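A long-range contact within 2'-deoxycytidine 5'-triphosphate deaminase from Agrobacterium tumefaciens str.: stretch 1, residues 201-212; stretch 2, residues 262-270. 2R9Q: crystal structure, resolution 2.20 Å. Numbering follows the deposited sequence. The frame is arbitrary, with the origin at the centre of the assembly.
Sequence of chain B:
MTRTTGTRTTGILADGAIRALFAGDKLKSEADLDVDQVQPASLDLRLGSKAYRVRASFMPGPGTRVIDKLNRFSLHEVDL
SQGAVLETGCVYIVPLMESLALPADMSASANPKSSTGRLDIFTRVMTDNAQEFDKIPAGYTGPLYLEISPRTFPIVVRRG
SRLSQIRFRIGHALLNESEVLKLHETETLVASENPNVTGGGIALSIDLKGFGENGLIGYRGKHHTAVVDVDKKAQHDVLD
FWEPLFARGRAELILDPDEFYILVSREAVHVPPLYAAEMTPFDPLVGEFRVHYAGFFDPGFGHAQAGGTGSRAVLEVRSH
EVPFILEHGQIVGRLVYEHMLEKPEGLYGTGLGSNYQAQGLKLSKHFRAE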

# COMPACT_ATOMS: atom_id res chain seq x y z
N GLY B 201 -12.41 6.42 33.80
CA GLY B 201 -11.35 6.47 34.80
C GLY B 201 -10.41 7.65 34.61
O GLY B 201 -10.84 8.68 34.12
N ILE B 202 -9.14 7.50 34.96
CA ILE B 202 -8.17 8.61 34.81
C ILE B 202 -7.70 8.76 33.34
O ILE B 202 -7.44 7.78 32.67
CB ILE B 202 -7.01 8.58 35.87
CG1 ILE B 202 -5.73 7.87 35.37
CG2 ILE B 202 -7.49 7.97 37.21
CD1 ILE B 202 -4.66 8.82 34.90
N ALA B 203 -7.62 10.00 32.85
CA ALA B 203 -7.33 10.27 31.45
C ALA B 203 -5.83 10.40 31.18
O ALA B 203 -5.08 10.94 31.99
CB ALA B 203 -8.08 11.53 30.96
N LEU B 204 -5.41 9.85 30.06
CA LEU B 204 -4.01 9.87 29.67
C LEU B 204 -3.83 10.75 28.44
O LEU B 204 -4.55 10.62 27.46
CB LEU B 204 -3.49 8.44 29.46
CG LEU B 204 -3.41 7.57 30.75
CD1 LEU B 204 -3.27 6.10 30.45
CD2 LEU B 204 -2.32 8.00 31.68
N SER B 205 -2.87 11.65 28.50
CA SER B 205 -2.60 12.55 27.41
C SER B 205 -1.18 12.32 26.87
O SER B 205 -0.35 11.75 27.54
CB SER B 205 -2.82 14.01 27.84
OG SER B 205 -1.96 14.34 28.90
N ILE B 206 -0.95 12.79 25.64
CA ILE B 206 0.27 12.48 24.92
C ILE B 206 1.37 13.52 25.15
O ILE B 206 1.11 14.70 25.09
CB ILE B 206 -0.00 12.23 23.39
CG1 ILE B 206 1.07 11.31 22.80
CG2 ILE B 206 -0.13 13.53 22.62
CD1 ILE B 206 0.80 9.83 23.11
N ASP B 207 2.58 13.05 25.41
CA ASP B 207 3.73 13.91 25.56
C ASP B 207 4.53 13.96 24.27
O ASP B 207 5.21 13.00 23.91
CB ASP B 207 4.64 13.41 26.66
CG ASP B 207 5.61 14.46 27.14
OD1 ASP B 207 6.12 15.29 26.33
OD2 ASP B 207 5.86 14.46 28.37
N LEU B 208 4.46 15.10 23.60
CA LEU B 208 5.15 15.33 22.34
C LEU B 208 6.25 16.42 22.46
O LEU B 208 6.78 16.90 21.47
CB LEU B 208 4.09 15.71 21.28
CG LEU B 208 3.61 14.67 20.27
CD1 LEU B 208 3.89 13.25 20.71
CD2 LEU B 208 2.12 14.88 19.95
N LYS B 209 6.61 16.79 23.69
CA LYS B 209 7.61 17.84 23.94
C LYS B 209 9.04 17.32 23.79
O LYS B 209 9.92 18.04 23.30
CB LYS B 209 7.40 18.53 25.29
CG LYS B 209 7.10 20.03 25.21
CD LYS B 209 5.64 20.34 24.92
CE LYS B 209 5.34 21.83 24.96
NZ LYS B 209 6.03 22.60 23.86
N GLY B 210 9.27 16.07 24.19
CA GLY B 210 10.54 15.43 23.92
C GLY B 210 11.24 15.02 25.20
O GLY B 210 10.99 15.57 26.24
N PHE B 211 12.11 14.03 25.10
CA PHE B 211 12.87 13.54 26.25
C PHE B 211 14.35 13.58 26.01
O PHE B 211 14.82 13.17 24.95
CB PHE B 211 12.41 12.13 26.62
CG PHE B 211 10.97 12.07 27.04
CD1 PHE B 211 10.01 11.52 26.21
CD2 PHE B 211 10.58 12.61 28.26
CE1 PHE B 211 8.68 11.50 26.60
CE2 PHE B 211 9.27 12.59 28.65
CZ PHE B 211 8.32 12.04 27.82
N GLY B 212 15.08 14.09 27.00
CA GLY B 212 16.54 14.13 27.00
C GLY B 212 17.06 15.31 26.21
O GLY B 212 16.31 16.25 25.95
N ILE B 262 5.28 4.32 18.60
CA ILE B 262 5.39 4.05 20.03
C ILE B 262 5.66 5.39 20.70
O ILE B 262 6.69 6.01 20.47
CB ILE B 262 6.51 3.02 20.40
CG1 ILE B 262 6.22 1.66 19.77
CG2 ILE B 262 6.63 2.87 21.90
CD1 ILE B 262 7.45 0.75 19.75
N LEU B 263 4.72 5.79 21.53
CA LEU B 263 4.71 7.09 22.14
C LEU B 263 4.46 6.99 23.64
O LEU B 263 4.16 5.92 24.17
CB LEU B 263 3.65 7.98 21.45
CG LEU B 263 3.83 8.28 19.96
CD1 LEU B 263 2.58 8.94 19.44
CD2 LEU B 263 5.08 9.14 19.72
N VAL B 264 4.62 8.13 24.32
CA VAL B 264 4.54 8.17 25.78
C VAL B 264 3.52 9.20 26.33
O VAL B 264 3.36 10.30 25.82
CB VAL B 264 6.00 8.25 26.45
CG1 VAL B 264 7.00 8.91 25.55
CG2 VAL B 264 5.97 8.91 27.81
N SER B 265 2.81 8.77 27.37
CA SER B 265 1.92 9.62 28.14
C SER B 265 2.64 10.75 28.91
O SER B 265 3.75 10.57 29.38
CB SER B 265 1.09 8.77 29.12
OG SER B 265 1.81 8.36 30.26
N ARG B 266 1.99 11.90 29.04
CA ARG B 266 2.49 12.96 29.92
C ARG B 266 2.37 12.53 31.38
O ARG B 266 3.29 12.74 32.17
CB ARG B 266 1.73 14.27 29.73
CG ARG B 266 1.92 14.91 28.38
CD ARG B 266 1.45 16.35 28.40
NE ARG B 266 0.12 16.41 28.94
CZ ARG B 266 -0.36 17.37 29.73
NH1 ARG B 266 0.39 18.42 30.09
NH2 ARG B 266 -1.59 17.26 30.16
N GLU B 267 1.25 11.90 31.73
CA GLU B 267 1.01 11.45 33.10
C GLU B 267 1.88 10.27 33.53
O GLU B 267 2.00 9.27 32.83
CB GLU B 267 -0.46 11.12 33.32
CG GLU B 267 -1.38 12.27 33.03
CD GLU B 267 -1.72 12.42 31.56
OE1 GLU B 267 -1.32 11.53 30.77
OE2 GLU B 267 -2.38 13.44 31.21
N ALA B 268 2.51 10.44 34.70
CA ALA B 268 3.17 9.38 35.43
C ALA B 268 2.08 8.75 36.31
O ALA B 268 1.53 9.42 37.18
CB ALA B 268 4.31 9.94 36.28
N VAL B 269 1.78 7.48 36.07
CA VAL B 269 0.64 6.80 36.69
C VAL B 269 1.05 5.67 37.68
O VAL B 269 2.12 5.06 37.55
CB VAL B 269 -0.42 6.37 35.56
CG1 VAL B 269 -0.02 5.09 34.78
CG2 VAL B 269 -1.78 6.22 36.16
N HIS B 270 0.22 5.42 38.69
CA HIS B 270 0.45 4.38 39.70
C HIS B 270 -0.84 3.56 39.90
O HIS B 270 -1.94 4.12 39.95
CB HIS B 270 0.96 5.04 40.99
CG HIS B 270 0.94 4.19 42.22
ND1 HIS B 270 1.62 2.98 42.32
CD2 HIS B 270 0.39 4.40 43.44
CE1 HIS B 270 1.46 2.48 43.53
NE2 HIS B 270 0.73 3.33 44.23
O HOH W 1 5.49 10.49 23.02

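What joins the two backbones? Ile-206 and Ser-265 form a single beta bridge, their CA atoms 4.6 Å apart, and the hydrogen bonds come from the residues flanking them. The amide N of Arg-266 donates to Ser-205 O at 2.8 Å, and the amide N of Asp-207 donates to Val-264 O at 2.9 Å; both are nearly straight, with angles of 162° and 166° at the hydrogen. Ser-205 O also receives a CA-H...O contact from Ser-265 CA at 3.2 Å. The pairing is continued by water 1, which donates to Asp-207 O at 2.7 Å and accepts from Val-264 N at 2.8 Å. The water thus serves a carbonyl and an amide that have no direct partner in each other.

How are the polar groups of Ser-205 satisfied? Every one of them finds a partner in the other stretch. Its amide N donates to Glu-267 OE1 at 2.8 Å, with an angle of 171°, while its hydroxyl OG donates to Glu-267 OE2 at a short 2.5 Å. The carboxylate therefore takes one hydrogen bond on each oxygen, from the backbone and the side chain of the same serine. The hydroxyl is an acceptor as well: Arg-266 NE reaches Ser-205 OG at 2.9 Å and Arg-266 NH2 reaches Ser-205 OG at 3.2 Å, the latter bond more bent at 141°. OG lies at the edge of the guanidinium, near its plane, where the N-H groups can address it. This places the serine hydroxyl between arginine donors and a glutamate acceptor.

What do the neighbouring polar side chains do? Ser-265 has its CA-to-CB bond directed away from the first stretch, and its OG donates to the backbone of its own stretch, at 2.7 Å from Glu-267 O. Asp-207 points toward the second stretch, yet its OD1 accepts from Lys-209 N at 3.1 Å, and its OD2 is bonded elsewhere in the structure. Its contact with Arg-266 involves carbon instead, with Asp-207 CB 3.6 Å from Arg-266 CG.

Where do apolar side chains meet? Ile-206 starts away from the second stretch, but its end comes nearer, bringing CD1 to 3.8 Å from Leu-263 CB. Farther along, Phe-211 CE1 lies 3.3 Å from Val-264 CG1, a close approach that is oblique to the ring. At another part of the contact, Ile-202 CD1 packs 4.1 Å from Val-269 CG2.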